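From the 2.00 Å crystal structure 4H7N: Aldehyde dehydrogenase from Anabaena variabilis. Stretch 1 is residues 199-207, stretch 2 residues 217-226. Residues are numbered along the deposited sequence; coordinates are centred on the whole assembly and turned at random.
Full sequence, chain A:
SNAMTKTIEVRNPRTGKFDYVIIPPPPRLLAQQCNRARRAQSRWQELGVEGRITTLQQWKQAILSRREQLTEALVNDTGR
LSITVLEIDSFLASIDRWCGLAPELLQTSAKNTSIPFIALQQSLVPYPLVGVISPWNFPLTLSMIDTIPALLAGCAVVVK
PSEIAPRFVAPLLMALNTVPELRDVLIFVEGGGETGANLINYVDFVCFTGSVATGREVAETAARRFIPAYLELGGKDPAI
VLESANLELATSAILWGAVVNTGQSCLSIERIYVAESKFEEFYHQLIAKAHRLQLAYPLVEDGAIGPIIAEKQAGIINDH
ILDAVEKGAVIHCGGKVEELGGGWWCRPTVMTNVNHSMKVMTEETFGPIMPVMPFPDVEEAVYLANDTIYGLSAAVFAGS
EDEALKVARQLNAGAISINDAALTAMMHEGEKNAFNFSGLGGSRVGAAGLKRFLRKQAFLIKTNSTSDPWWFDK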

ATOM      1  N   LEU A 199     -16.416   3.694  12.019  1.00 29.68           N
ATOM      2  CA  LEU A 199     -16.033   4.448  10.838  1.00 27.82           C
ATOM      3  C   LEU A 199     -15.351   3.642   9.802  1.00 26.03           C
ATOM      4  O   LEU A 199     -15.555   3.886   8.624  1.00 25.96           O
ATOM      5  CB  LEU A 199     -15.100   5.597  11.266  1.00 28.68           C
ATOM      6  CG  LEU A 199     -14.652   6.578  10.207  1.00 28.94           C
ATOM      7  CD1 LEU A 199     -15.888   7.276   9.653  1.00 29.83           C
ATOM      8  CD2 LEU A 199     -13.680   7.546  10.865  1.00 28.73           C
ATOM      9  N   ILE A 200     -14.514   2.691  10.209  1.00 25.63           N
ATOM     10  CA  ILE A 200     -13.820   1.844   9.237  1.00 27.64           C
ATOM     11  C   ILE A 200     -14.806   1.082   8.348  1.00 28.60           C
ATOM     12  O   ILE A 200     -14.498   0.800   7.151  1.00 29.72           O
ATOM     13  CB  ILE A 200     -12.850   0.884   9.954  1.00 30.17           C
ATOM     14  CG1 ILE A 200     -11.728   1.681  10.620  1.00 30.92           C
ATOM     15  CG2 ILE A 200     -12.309  -0.166   9.011  1.00 31.76           C
ATOM     16  CD1 ILE A 200     -10.929   0.884  11.640  1.00 33.01           C
ATOM     17  N   ASN A 201     -15.985   0.759   8.879  1.00 29.93           N
ATOM     18  CA  ASN A 201     -17.029   0.165   8.032  1.00 32.68           C
ATOM     19  C   ASN A 201     -17.606   1.018   6.933  1.00 31.57           C
ATOM     20  O   ASN A 201     -18.232   0.447   6.072  1.00 29.80           O
ATOM     21  CB  ASN A 201     -18.168  -0.417   8.807  1.00 35.96           C
ATOM     22  CG  ASN A 201     -17.714  -1.495   9.742  1.00 40.21           C
ATOM     23  OD1 ASN A 201     -16.792  -2.247   9.446  1.00 45.22           O
ATOM     24  ND2 ASN A 201     -18.291  -1.502  10.927  1.00 43.63           N
ATOM     25  N   TYR A 202     -17.376   2.333   6.928  1.00 28.90           N
ATOM     26  CA  TYR A 202     -18.057   3.230   5.984  1.00 29.47           C
ATOM     27  C   TYR A 202     -17.164   3.919   4.929  1.00 27.82           C
ATOM     28  O   TYR A 202     -17.685   4.524   3.983  1.00 26.86           O
ATOM     29  CB  TYR A 202     -18.843   4.308   6.749  1.00 31.47           C
ATOM     30  CG  TYR A 202     -19.795   3.695   7.748  1.00 36.23           C
ATOM     31  CD1 TYR A 202     -20.796   2.799   7.334  1.00 41.66           C
ATOM     32  CD2 TYR A 202     -19.642   3.912   9.100  1.00 37.93           C
ATOM     33  CE1 TYR A 202     -21.638   2.174   8.262  1.00 43.31           C
ATOM     34  CE2 TYR A 202     -20.482   3.312  10.037  1.00 41.86           C
ATOM     35  CZ  TYR A 202     -21.468   2.434   9.620  1.00 45.31           C
ATOM     36  OH  TYR A 202     -22.291   1.847  10.561  1.00 44.90           O
ATOM     37  N   VAL A 203     -15.852   3.824   5.093  1.00 24.92           N
ATOM     38  CA  VAL A 203     -14.908   4.568   4.284  1.00 23.92           C
ATOM     39  C   VAL A 203     -14.239   3.669   3.240  1.00 24.63           C
ATOM     40  O   VAL A 203     -14.390   2.444   3.269  1.00 23.88           O
ATOM     41  CB  VAL A 203     -13.887   5.280   5.173  1.00 22.87           C
ATOM     42  CG1 VAL A 203     -14.607   6.248   6.145  1.00 24.33           C
ATOM     43  CG2 VAL A 203     -13.003   4.356   5.948  1.00 22.86           C
ATOM     44  N   ASP A 204     -13.518   4.299   2.330  1.00 23.88           N
ATOM     45  CA  ASP A 204     -12.819   3.628   1.232  1.00 25.06           C
ATOM     46  C   ASP A 204     -11.336   3.443   1.519  1.00 23.87           C
ATOM     47  O   ASP A 204     -10.628   2.758   0.786  1.00 24.61           O
ATOM     48  CB  ASP A 204     -12.964   4.468  -0.035  1.00 23.98           C
ATOM     49  CG  ASP A 204     -14.424   4.667  -0.441  1.00 26.13           C
ATOM     50  OD1 ASP A 204     -15.228   3.744  -0.292  1.00 24.86           O
ATOM     51  OD2 ASP A 204     -14.822   5.799  -0.812  1.00 25.96           O
ATOM     52  N   PHE A 205     -10.863   4.064   2.589  1.00 22.18           N
ATOM     53  CA  PHE A 205      -9.442   4.193   2.904  1.00 21.57           C
ATOM     54  C   PHE A 205      -9.394   4.627   4.402  1.00 22.21           C
ATOM     55  O   PHE A 205     -10.106   5.568   4.806  1.00 23.75           O
ATOM     56  CB  PHE A 205      -8.790   5.254   1.994  1.00 23.19           C
ATOM     57  CG  PHE A 205      -7.270   5.289   2.045  1.00 23.36           C
ATOM     58  CD1 PHE A 205      -6.591   5.642   3.201  1.00 23.28           C
ATOM     59  CD2 PHE A 205      -6.533   5.019   0.918  1.00 26.89           C
ATOM     60  CE1 PHE A 205      -5.218   5.640   3.248  1.00 23.90           C
ATOM     61  CE2 PHE A 205      -5.137   5.048   0.933  1.00 26.24           C
ATOM     62  CZ  PHE A 205      -4.487   5.333   2.122  1.00 26.90           C
ATOM     63  N   VAL A 206      -8.545   4.014   5.197  1.00 20.17           N
ATOM     64  CA  VAL A 206      -8.363   4.402   6.608  1.00 20.56           C
ATOM     65  C   VAL A 206      -6.928   4.723   6.940  1.00 21.45           C
ATOM     66  O   VAL A 206      -6.000   3.924   6.663  1.00 21.54           O
ATOM     67  CB  VAL A 206      -8.921   3.366   7.611  1.00 21.92           C
ATOM     68  CG1 VAL A 206      -8.204   2.021   7.537  1.00 23.41           C
ATOM     69  CG2 VAL A 206      -8.831   3.926   9.045  1.00 22.39           C
ATOM     70  N   CYS A 207      -6.723   5.901   7.537  1.00 20.56           N
ATOM     71  CA  CYS A 207      -5.452   6.306   8.165  1.00 21.61           C
ATOM     72  C   CYS A 207      -5.555   6.248   9.697  1.00 24.31           C
ATOM     73  O   CYS A 207      -6.470   6.865  10.305  1.00 26.73           O
ATOM     74  CB  CYS A 207      -5.128   7.744   7.797  1.00 21.48           C
ATOM     75  SG  CYS A 207      -4.921   7.961   6.044  1.00 26.23           S
ATOM     76  N   GLU A 217      -5.298  -4.204  15.060  1.00 33.10           N
ATOM     77  CA  GLU A 217      -6.709  -4.474  14.934  1.00 34.67           C
ATOM     78  C   GLU A 217      -7.266  -3.682  13.741  1.00 28.60           C
ATOM     79  O   GLU A 217      -8.099  -4.178  12.989  1.00 25.52           O
ATOM     80  CB  GLU A 217      -7.319  -4.073  16.270  1.00 41.31           C
ATOM     81  CG  GLU A 217      -8.802  -4.194  16.483  1.00 51.45           C
ATOM     82  CD  GLU A 217      -9.145  -3.872  17.960  1.00 60.65           C
ATOM     83  OE1 GLU A 217      -8.209  -3.751  18.793  1.00 56.92           O
ATOM     84  OE2 GLU A 217     -10.346  -3.734  18.281  1.00 71.32           O
ATOM     85  N   VAL A 218      -6.789  -2.456  13.533  1.00 26.32           N
ATOM     86  CA  VAL A 218      -7.250  -1.658  12.388  1.00 25.87           C
ATOM     87  C   VAL A 218      -6.793  -2.285  11.072  1.00 24.00           C
ATOM     88  O   VAL A 218      -7.523  -2.276  10.121  1.00 23.67           O
ATOM     89  CB  VAL A 218      -6.749  -0.200  12.439  1.00 26.35           C
ATOM     90  CG1 VAL A 218      -7.013   0.502  11.101  1.00 26.20           C
ATOM     91  CG2 VAL A 218      -7.445   0.541  13.553  1.00 27.02           C
ATOM     92  N   ALA A 219      -5.578  -2.825  11.034  1.00 24.77           N
ATOM     93  CA  ALA A 219      -5.063  -3.565   9.851  1.00 23.18           C
ATOM     94  C   ALA A 219      -5.988  -4.691   9.500  1.00 23.92           C
ATOM     95  O   ALA A 219      -6.346  -4.930   8.323  1.00 21.62           O
ATOM     96  CB  ALA A 219      -3.663  -4.137  10.134  1.00 24.56           C
ATOM     97  N   GLU A 220      -6.335  -5.456  10.518  1.00 24.81           N
ATOM     98  CA  GLU A 220      -7.157  -6.648  10.286  1.00 25.91           C
ATOM     99  C   GLU A 220      -8.569  -6.272   9.873  1.00 24.93           C
ATOM    100  O   GLU A 220      -9.069  -6.836   8.966  1.00 24.89           O
ATOM    101  CB  GLU A 220      -7.160  -7.577  11.523  1.00 30.66           C
ATOM    102  CG  GLU A 220      -5.785  -8.200  11.812  1.00 35.84           C
ATOM    103  CD  GLU A 220      -5.674  -8.884  13.182  1.00 41.63           C
ATOM    104  OE1 GLU A 220      -6.691  -9.450  13.635  1.00 47.86           O
ATOM    105  OE2 GLU A 220      -4.555  -8.874  13.786  1.00 44.48           O
ATOM    106  N   THR A 221      -9.174  -5.257  10.488  1.00 26.07           N
ATOM    107  CA  THR A 221     -10.495  -4.753  10.069  1.00 27.09           C
ATOM    108  C   THR A 221     -10.495  -4.199   8.662  1.00 26.13           C
ATOM    109  O   THR A 221     -11.363  -4.510   7.837  1.00 26.20           O
ATOM    110  CB  THR A 221     -11.004  -3.686  11.050  1.00 28.90           C
ATOM    111  OG1 THR A 221     -11.031  -4.251  12.346  1.00 33.56           O
ATOM    112  CG2 THR A 221     -12.412  -3.265  10.716  1.00 30.87           C
ATOM    113  N   ALA A 222      -9.509  -3.378   8.350  1.00 24.88           N
ATOM    114  CA  ALA A 222      -9.399  -2.871   6.980  1.00 23.26           C
ATOM    115  C   ALA A 222      -9.286  -3.999   5.935  1.00 22.89           C
ATOM    116  O   ALA A 222      -9.852  -3.933   4.827  1.00 23.52           O
ATOM    117  CB  ALA A 222      -8.191  -1.963   6.897  1.00 23.04           C
ATOM    118  N   ALA A 223      -8.510  -5.019   6.265  1.00 22.18           N
ATOM    119  CA  ALA A 223      -8.357  -6.119   5.331  1.00 23.14           C
ATOM    120  C   ALA A 223      -9.699  -6.837   5.109  1.00 24.03           C
ATOM    121  O   ALA A 223     -10.002  -7.192   3.986  1.00 23.13           O
ATOM    122  CB  ALA A 223      -7.290  -7.121   5.801  1.00 23.40           C
ATOM    123  N   ARG A 224     -10.472  -7.072   6.164  1.00 25.60           N
ATOM    124  CA  ARG A 224     -11.762  -7.731   6.036  1.00 27.39           C
ATOM    125  C   ARG A 224     -12.741  -6.895   5.250  1.00 26.34           C
ATOM    126  O   ARG A 224     -13.560  -7.432   4.533  1.00 27.95           O
ATOM    127  CB  ARG A 224     -12.394  -7.978   7.396  1.00 31.48           C
ATOM    128  CG  ARG A 224     -11.809  -9.145   8.140  1.00 37.36           C
ATOM    129  CD  ARG A 224     -12.713  -9.553   9.322  1.00 42.07           C
ATOM    130  NE  ARG A 224     -12.501  -8.637  10.430  1.00 45.48           N
ATOM    131  CZ  ARG A 224     -11.464  -8.719  11.266  1.00 51.98           C
ATOM    132  NH1 ARG A 224     -10.556  -9.694  11.115  1.00 55.98           N
ATOM    133  NH2 ARG A 224     -11.339  -7.843  12.263  1.00 50.92           N
ATOM    134  N   ARG A 225     -12.651  -5.585   5.364  1.00 26.47           N
ATOM    135  CA  ARG A 225     -13.441  -4.700   4.528  1.00 28.78           C
ATOM    136  C   ARG A 225     -12.892  -4.543   3.110  1.00 27.11           C
ATOM    137  O   ARG A 225     -13.573  -4.042   2.245  1.00 27.02           O
ATOM    138  CB  ARG A 225     -13.556  -3.376   5.217  1.00 32.45           C
ATOM    139  CG  ARG A 225     -14.358  -3.584   6.517  1.00 39.03           C
ATOM    140  CD  ARG A 225     -15.756  -3.054   6.276  1.00 43.60           C
ATOM    141  NE  ARG A 225     -15.429  -1.716   5.821  1.00 50.05           N
ATOM    142  CZ  ARG A 225     -15.801  -1.099   4.693  1.00 42.57           C
ATOM    143  NH1 ARG A 225     -16.740  -1.592   3.886  1.00 37.36           N
ATOM    144  NH2 ARG A 225     -15.286   0.114   4.489  1.00 33.89           N
ATOM    145  N   PHE A 226     -11.665  -5.001   2.889  1.00 25.08           N
ATOM    146  CA  PHE A 226     -10.950  -4.876   1.611  1.00 24.93           C
ATOM    147  C   PHE A 226     -10.753  -3.407   1.210  1.00 24.64           C
ATOM    148  O   PHE A 226     -11.023  -3.017   0.065  1.00 26.23           O
ATOM    149  CB  PHE A 226     -11.589  -5.698   0.497  1.00 24.34           C
ATOM    150  CG  PHE A 226     -10.618  -6.125  -0.564  1.00 24.80           C
ATOM    151  CD1 PHE A 226      -9.748  -7.154  -0.335  1.00 25.64           C
ATOM    152  CD2 PHE A 226     -10.551  -5.467  -1.779  1.00 24.59           C
ATOM    153  CE1 PHE A 226      -8.878  -7.575  -1.308  1.00 25.55           C
ATOM    154  CE2 PHE A 226      -9.643  -5.852  -2.736  1.00 25.37           C
ATOM    155  CZ  PHE A 226      -8.796  -6.921  -2.491  1.00 24.70           C
TER

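The first stretch leaves a helix at its start, passes through a turn, and enters a strand that includes Val206 and Cys207. The second is already helical at Glu217 and stays so to about Arg225, and one side of that helix lies against the turn and the strand. The backbones keep their distance: Ile200 CA lies 6.8 Å from Ala222 CA, and Asn201 CA lies 7.0 Å from Arg225 CA. No backbone-to-backbone hydrogen bond joins the stretches; the polar contact is side chain to backbone, the apolar contact mostly side chain to side chain.

The polar part of the contact depends on Arg225. Neither Ile200 O nor Val203 O accepts a backbone hydrogen bond from within its stretch, and both face the second stretch. The O atom of Ile200 accepts two hydrogen bonds from the same guanidinium, from Arg225 NE at 3.0 Å and from Arg225 NH2 at 2.9 Å. One acceptor thus sits in the fork between two N-H groups, which explains why neither bond is straight, with angles of 143° and 140°. Arg225 NH2 also makes a weak hydrogen bond to Val203 O at 2.8 Å; the distance is short, but the 117° angle is poor. Both oxygens lie at the guanidinium edge, near its plane, where its N-H groups point. Asn201 O is placed differently. It lies over one face, 3.2 Å from Arg225 CZ, and although it is only 3.3 Å from Arg225 NH1, the angle rules out a hydrogen bond. The proximity of a carbonyl oxygen to a cationic group is still electrostatically favourable. Arg225 NH1 finds its partner elsewhere in the structure.

Arginine suits this place because it is long enough to span the gap from the helix and carries several donors in one plane. Its chi2 of -104° lies between wells. On the way the chain passes Asn201, whose OD1 is 3.4 Å from Arg225 CD.

Earlier in the helix the contact is apolar. The CA-to-CB bond of Ile200 points sideways, but the end of its side chain comes nearer the helix: its CG2 meets Thr221 CG2 at 3.5 Å, and its CD1 meets Val218 CG1 at 4.0 Å. Thr221 offers a methyl here, while its OG1 lies 3.0 Å from Glu217 O, one turn back in its own helix. From the strand, the CA-to-CB bond of Val206 points toward the helix, and its CG1 touches Val218 CG1 at 4.1 Å and Ala222 CB at 4.0 Å. The branched side chains of Val206 and Val218 meet between strand and helix, Ile200 packs on Val218 from the turn side, and the single methyl of Ala222 occupies little space.

Within each stretch, backbone bonds satisfy further groups. Tyr202 N donates to Leu199 O at 2.9 Å, bracing the turn. In the helix, Ala222 N donates to Val218 O at 2.9 Å and Arg225 N to Thr221 O at 3.0 Å. Phe226 then adopts positive phi in a Schellman motif, its N bonded to Ala223 O at 3.0 Å.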